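Local coordinates for purine nucleoside phosphorylase (Bacillus licheniformis, PDB 6DZD), which probably cleaves adenosine, inosine and methylthioadenosine with phosphate to release the free purine base, and probably also deaminates adenosine, at residues A[131-144]-A[171-185]. Sequence-based numbering, arbitrary orientation.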
loop_
_atom_site.group_PDB
_atom_site.type_symbol
_atom_site.label_atom_id
_atom_site.label_comp_id
_atom_site.label_asym_id
_atom_site.label_seq_id
_atom_site.Cartn_x
_atom_site.Cartn_y
_atom_site.Cartn_z
ATOM N N ASP A 131 1.952 7.905 -3.694
ATOM C CA ASP A 131 1.511 8.906 -2.716
ATOM C C ASP A 131 0.468 8.348 -1.739
ATOM O O ASP A 131 0.502 8.677 -0.549
ATOM C CB ASP A 131 0.925 10.156 -3.365
ATOM C CG ASP A 131 1.969 11.215 -3.636
ATOM O OD1 ASP A 131 3.091 11.095 -3.095
ATOM O OD2 ASP A 131 1.679 12.153 -4.410
ATOM N N CYS A 132 -0.483 7.544 -2.224
ATOM C CA CYS A 132 -1.510 6.972 -1.353
ATOM C C CYS A 132 -0.885 6.039 -0.306
ATOM O O CYS A 132 0.251 5.588 -0.433
ATOM C CB CYS A 132 -2.564 6.198 -2.158
ATOM S SG CYS A 132 -3.250 6.962 -3.670
ATOM N N VAL A 133 -1.667 5.734 0.725
ATOM C CA VAL A 133 -1.209 5.014 1.915
ATOM C C VAL A 133 -1.183 3.495 1.732
ATOM O O VAL A 133 -2.228 2.863 1.517
ATOM C CB VAL A 133 -2.080 5.393 3.125
ATOM C CG1 VAL A 133 -1.702 4.583 4.331
ATOM C CG2 VAL A 133 -1.982 6.865 3.398
ATOM N N PRO A 134 -0.014 2.868 1.828
ATOM C CA PRO A 134 0.051 1.411 1.834
ATOM C C PRO A 134 -0.050 0.839 3.240
ATOM O O PRO A 134 0.657 1.278 4.154
ATOM C CB PRO A 134 1.434 1.132 1.239
ATOM C CG PRO A 134 2.156 2.432 1.253
ATOM C CD PRO A 134 1.328 3.453 1.911
ATOM N N VAL A 135 -0.911 -0.149 3.439
ATOM C CA VAL A 135 -1.036 -0.804 4.736
ATOM C C VAL A 135 -0.681 -2.281 4.596
ATOM O O VAL A 135 -1.039 -2.934 3.611
ATOM C CB VAL A 135 -2.442 -0.623 5.331
ATOM C CG1 VAL A 135 -2.432 -1.042 6.786
ATOM C CG2 VAL A 135 -2.877 0.841 5.204
ATOM N N TYR A 136 0.048 -2.803 5.574
ATOM C CA TYR A 136 0.393 -4.213 5.620
ATOM C C TYR A 136 -0.278 -4.859 6.825
ATOM O O TYR A 136 -0.492 -4.224 7.855
ATOM C CB TYR A 136 1.907 -4.419 5.695
ATOM C CG TYR A 136 2.708 -3.814 4.566
ATOM C CD1 TYR A 136 2.915 -2.443 4.493
ATOM C CD2 TYR A 136 3.285 -4.611 3.583
ATOM C CE1 TYR A 136 3.671 -1.871 3.463
ATOM C CE2 TYR A 136 4.041 -4.051 2.553
ATOM C CZ TYR A 136 4.230 -2.673 2.503
ATOM O OH TYR A 136 4.970 -2.082 1.511
ATOM N N PHE A 137 -0.617 -6.130 6.687
ATOM C CA PHE A 137 -1.324 -6.841 7.739
ATOM C C PHE A 137 -0.706 -8.215 7.876
ATOM O O PHE A 137 -0.561 -8.929 6.882
ATOM C CB PHE A 137 -2.814 -6.993 7.423
ATOM C CG PHE A 137 -3.540 -5.701 7.219
ATOM C CD1 PHE A 137 -3.483 -5.043 5.992
ATOM C CD2 PHE A 137 -4.317 -5.167 8.236
ATOM C CE1 PHE A 137 -4.175 -3.863 5.798
ATOM C CE2 PHE A 137 -5.015 -4.006 8.065
ATOM C CZ PHE A 137 -4.951 -3.346 6.849
ATOM N N TYR A 138 -0.405 -8.613 9.103
ATOM C CA TYR A 138 0.167 -9.928 9.328
ATOM C C TYR A 138 -0.363 -10.495 10.631
ATOM O O TYR A 138 -0.252 -9.851 11.679
ATOM C CB TYR A 138 1.690 -9.850 9.347
ATOM C CG TYR A 138 2.344 -11.160 9.663
ATOM C CD1 TYR A 138 1.809 -12.369 9.207
ATOM C CD2 TYR A 138 3.505 -11.198 10.416
ATOM C CE1 TYR A 138 2.424 -13.568 9.504
ATOM C CE2 TYR A 138 4.121 -12.395 10.717
ATOM C CZ TYR A 138 3.583 -13.565 10.260
ATOM O OH TYR A 138 4.220 -14.727 10.562
ATOM N N ASP A 139 -0.962 -11.685 10.555
ATOM C CA ASP A 139 -1.364 -12.447 11.734
ATOM C C ASP A 139 -0.480 -13.683 11.853
ATOM O O ASP A 139 -0.684 -14.665 11.125
ATOM C CB ASP A 139 -2.840 -12.844 11.646
ATOM C CG ASP A 139 -3.343 -13.548 12.901
ATOM O OD1 ASP A 139 -2.529 -14.053 13.699
ATOM O OD2 ASP A 139 -4.575 -13.608 13.082
ATOM N N PRO A 140 0.484 -13.709 12.765
ATOM C CA PRO A 140 1.358 -14.884 12.855
ATOM C C PRO A 140 0.672 -16.095 13.428
ATOM O O PRO A 140 1.171 -17.205 13.236
ATOM C CB PRO A 140 2.503 -14.409 13.751
ATOM C CG PRO A 140 1.965 -13.241 14.504
ATOM C CD PRO A 140 0.790 -12.684 13.774
ATOM N N VAL A 141 -0.446 -15.920 14.134
ATOM C CA VAL A 141 -1.201 -17.055 14.664
ATOM C C VAL A 141 -1.956 -17.762 13.544
ATOM O O VAL A 141 -1.860 -18.986 13.389
ATOM C CB VAL A 141 -2.148 -16.592 15.783
ATOM C CG1 VAL A 141 -2.926 -17.759 16.304
ATOM C CG2 VAL A 141 -1.364 -15.950 16.886
ATOM N N ARG A 142 -2.759 -17.008 12.776
ATOM C CA ARG A 142 -3.548 -17.558 11.672
ATOM C C ARG A 142 -2.750 -17.689 10.376
ATOM O O ARG A 142 -3.233 -18.334 9.431
ATOM C CB ARG A 142 -4.789 -16.688 11.401
ATOM C CG ARG A 142 -5.814 -16.580 12.538
ATOM C CD ARG A 142 -6.674 -17.818 12.678
ATOM N NE ARG A 142 -5.995 -18.850 13.456
ATOM C CZ ARG A 142 -5.746 -20.074 13.002
ATOM N NH1 ARG A 142 -6.138 -20.398 11.777
ATOM N NH2 ARG A 142 -5.102 -20.971 13.758
ATOM N N SER A 143 -1.546 -17.102 10.327
ATOM C CA SER A 143 -0.678 -17.092 9.145
ATOM C C SER A 143 -1.381 -16.446 7.955
ATOM O O SER A 143 -1.525 -17.039 6.876
ATOM C CB SER A 143 -0.181 -18.493 8.803
ATOM O OG SER A 143 0.882 -18.800 9.678
ATOM N N LEU A 144 -1.809 -15.206 8.182
ATOM C CA LEU A 144 -2.451 -14.382 7.179
ATOM C C LEU A 144 -1.561 -13.192 6.867
ATOM O O LEU A 144 -1.006 -12.555 7.771
ATOM C CB LEU A 144 -3.810 -13.875 7.651
ATOM C CG LEU A 144 -4.958 -14.878 7.748
ATOM C CD1 LEU A 144 -6.126 -14.244 8.514
ATOM C CD2 LEU A 144 -5.395 -15.352 6.368
ATOM N N GLU A 171 -12.089 -15.048 9.195
ATOM C CA GLU A 171 -10.917 -15.893 9.378
ATOM C C GLU A 171 -10.657 -16.296 10.819
ATOM O O GLU A 171 -9.775 -17.127 11.049
ATOM C CB GLU A 171 -9.660 -15.187 8.840
ATOM C CG GLU A 171 -9.828 -14.618 7.442
ATOM C CD GLU A 171 -10.013 -15.695 6.375
ATOM O OE1 GLU A 171 -10.817 -15.503 5.441
ATOM O OE2 GLU A 171 -9.333 -16.729 6.469
ATOM N N GLY A 172 -11.421 -15.776 11.782
ATOM C CA GLY A 172 -11.196 -16.141 13.163
ATOM C C GLY A 172 -9.966 -15.536 13.789
ATOM O O GLY A 172 -9.449 -16.080 14.769
ATOM N N SER A 173 -9.488 -14.411 13.267
ATOM C CA SER A 173 -8.349 -13.767 13.899
ATOM C C SER A 173 -8.753 -13.191 15.252
ATOM O O SER A 173 -9.887 -12.744 15.464
ATOM C CB SER A 173 -7.764 -12.639 13.024
ATOM O OG SER A 173 -7.009 -13.128 11.911
ATOM N N ASN A 174 -7.822 -13.250 16.183
ATOM C CA ASN A 174 -7.871 -12.400 17.354
ATOM C C ASN A 174 -7.198 -11.084 16.987
ATOM O O ASN A 174 -6.042 -11.103 16.532
ATOM C CB ASN A 174 -7.162 -13.064 18.521
ATOM C CG ASN A 174 -7.155 -12.222 19.782
ATOM O OD1 ASN A 174 -7.500 -11.032 19.780
ATOM N ND2 ASN A 174 -6.719 -12.840 20.879
ATOM N N PRO A 175 -7.888 -9.939 17.097
ATOM C CA PRO A 175 -7.256 -8.666 16.698
ATOM C C PRO A 175 -5.986 -8.340 17.463
ATOM O O PRO A 175 -5.153 -7.593 16.940
ATOM C CB PRO A 175 -8.353 -7.630 16.969
ATOM C CG PRO A 175 -9.282 -8.307 17.883
ATOM C CD PRO A 175 -9.276 -9.738 17.516
ATOM N N ALA A 176 -5.817 -8.853 18.685
ATOM C CA ALA A 176 -4.567 -8.661 19.415
ATOM C C ALA A 176 -3.377 -9.322 18.722
ATOM O O ALA A 176 -2.240 -8.902 18.935
ATOM C CB ALA A 176 -4.715 -9.189 20.846
ATOM N N ASP A 177 -3.610 -10.347 17.907
ATOM C CA ASP A 177 -2.543 -11.045 17.202
ATOM C C ASP A 177 -2.109 -10.340 15.926
ATOM O O ASP A 177 -1.079 -10.718 15.358
ATOM C CB ASP A 177 -2.971 -12.467 16.831
ATOM C CG ASP A 177 -3.102 -13.373 18.034
ATOM O OD1 ASP A 177 -2.223 -13.317 18.910
ATOM O OD2 ASP A 177 -4.063 -14.160 18.100
ATOM N N ILE A 178 -2.870 -9.362 15.443
ATOM C CA ILE A 178 -2.605 -8.792 14.126
ATOM C C ILE A 178 -1.509 -7.737 14.236
ATOM O O ILE A 178 -1.517 -6.893 15.141
ATOM C CB ILE A 178 -3.888 -8.206 13.513
ATOM C CG1 ILE A 178 -4.946 -9.297 13.307
ATOM C CG2 ILE A 178 -3.592 -7.507 12.196
ATOM C CD1 ILE A 178 -6.330 -8.747 13.025
ATOM N N ARG A 179 -0.553 -7.798 13.317
ATOM C CA ARG A 179 0.460 -6.778 13.150
ATOM C C ARG A 179 0.162 -5.996 11.881
ATOM O O ARG A 179 -0.429 -6.528 10.937
ATOM C CB ARG A 179 1.855 -7.401 13.083
ATOM C CG ARG A 179 2.488 -7.630 14.440
ATOM C CD ARG A 179 2.155 -9.013 15.022
ATOM N NE ARG A 179 2.842 -9.236 16.299
ATOM C CZ ARG A 179 2.316 -9.859 17.353
ATOM N NH1 ARG A 179 3.035 -10.002 18.465
ATOM N NH2 ARG A 179 1.073 -10.335 17.302
ATOM N N ALA A 180 0.556 -4.722 11.878
ATOM C CA ALA A 180 0.300 -3.834 10.756
ATOM C C ALA A 180 1.481 -2.903 10.533
ATOM O O ALA A 180 2.140 -2.475 11.485
ATOM C CB ALA A 180 -0.970 -3.018 10.989
ATOM N N VAL A 181 1.747 -2.598 9.273
ATOM C CA VAL A 181 2.752 -1.618 8.905
ATOM C C VAL A 181 2.133 -0.638 7.912
ATOM O O VAL A 181 1.390 -1.040 7.007
ATOM C CB VAL A 181 4.016 -2.286 8.320
ATOM C CG1 VAL A 181 4.860 -1.269 7.503
ATOM C CG2 VAL A 181 4.856 -2.946 9.433
ATOM N N ILE A 182 2.405 0.655 8.115
ATOM C CA ILE A 182 2.012 1.726 7.197
ATOM C C ILE A 182 3.277 2.224 6.498
ATOM O O ILE A 182 4.233 2.656 7.156
ATOM C CB ILE A 182 1.275 2.864 7.931
ATOM C CG1 ILE A 182 -0.042 2.348 8.509
ATOM C CG2 ILE A 182 1.001 4.022 7.011
ATOM C CD1 ILE A 182 -0.808 3.361 9.347
ATOM N N GLY A 183 3.285 2.146 5.164
ATOM C CA GLY A 183 4.469 2.388 4.372
ATOM C C GLY A 183 4.615 3.827 3.911
ATOM O O GLY A 183 3.879 4.727 4.340
ATOM N N PRO A 184 5.581 4.064 3.021
ATOM C CA PRO A 184 5.781 5.412 2.475
ATOM C C PRO A 184 4.542 5.905 1.746
ATOM O O PRO A 184 3.988 5.220 0.883
ATOM C CB PRO A 184 6.967 5.240 1.517
ATOM C CG PRO A 184 7.686 4.080 2.027
ATOM C CD PRO A 184 6.641 3.141 2.594
ATOM N N ALA A 185 4.083 7.081 2.158
ATOM C CA ALA A 185 2.990 7.783 1.524
ATOM C C ALA A 185 3.236 9.275 1.716
ATOM O O ALA A 185 4.152 9.686 2.448
ATOM C CB ALA A 185 1.646 7.344 2.098
HETATM O O HOH W 1 2.695 5.902 -1.742
HETATM O O HOH W 2 -5.372 -14.895 15.773
#
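D139, the last residue of strand 133-139, meets S173 in the loop that leads into strand 179-182: S173 OG donates to the anti lone pair of D139 OD2 at 2.7 Å. With CG anti to the backbone N (chi1 -176°), the carboxylate also turns OD1 back on its own chain, where V141 N and R142 N donate from one face of its plane, an Asx turn and an Asx motif; S143 and L144 both face D139 in a G1 beta bulge. A water bonded to D139 OD2, N174 N and D177 OD2 bridges the two acids. Replacing D139 with alanine is likely to strip S173 OG of its acceptor and leave the V141 and R142 amides without theirs. V141 CG2 packs against the D177 carboxylate, and P140 CG lies over one face of the R179 guanidinium, toward NH2, which donates to D177 O. Y136-V181 and Y138-R179 are hydrogen-bonded pairs; V181 O lies in plane at the Y136 ring edge, 3.3 Å from Y136 CD1. G183 N to P134 O extends the pairing, and a water joins D131 N and C132 O to P184 O; the D131 side chain is about 8 Å from the zinc ion. The contact pairs two inner strands of a six-stranded mixed sheet in this YfiH/LACC1-family protein, 133-139 lying between 144-150 and 179-182; F137 and A180 face L233 of helix 225-236, F137 also meets helix 159-169, and on the other face Y136 packs on F34 of strand 30-35, its OH bonded to G33 O.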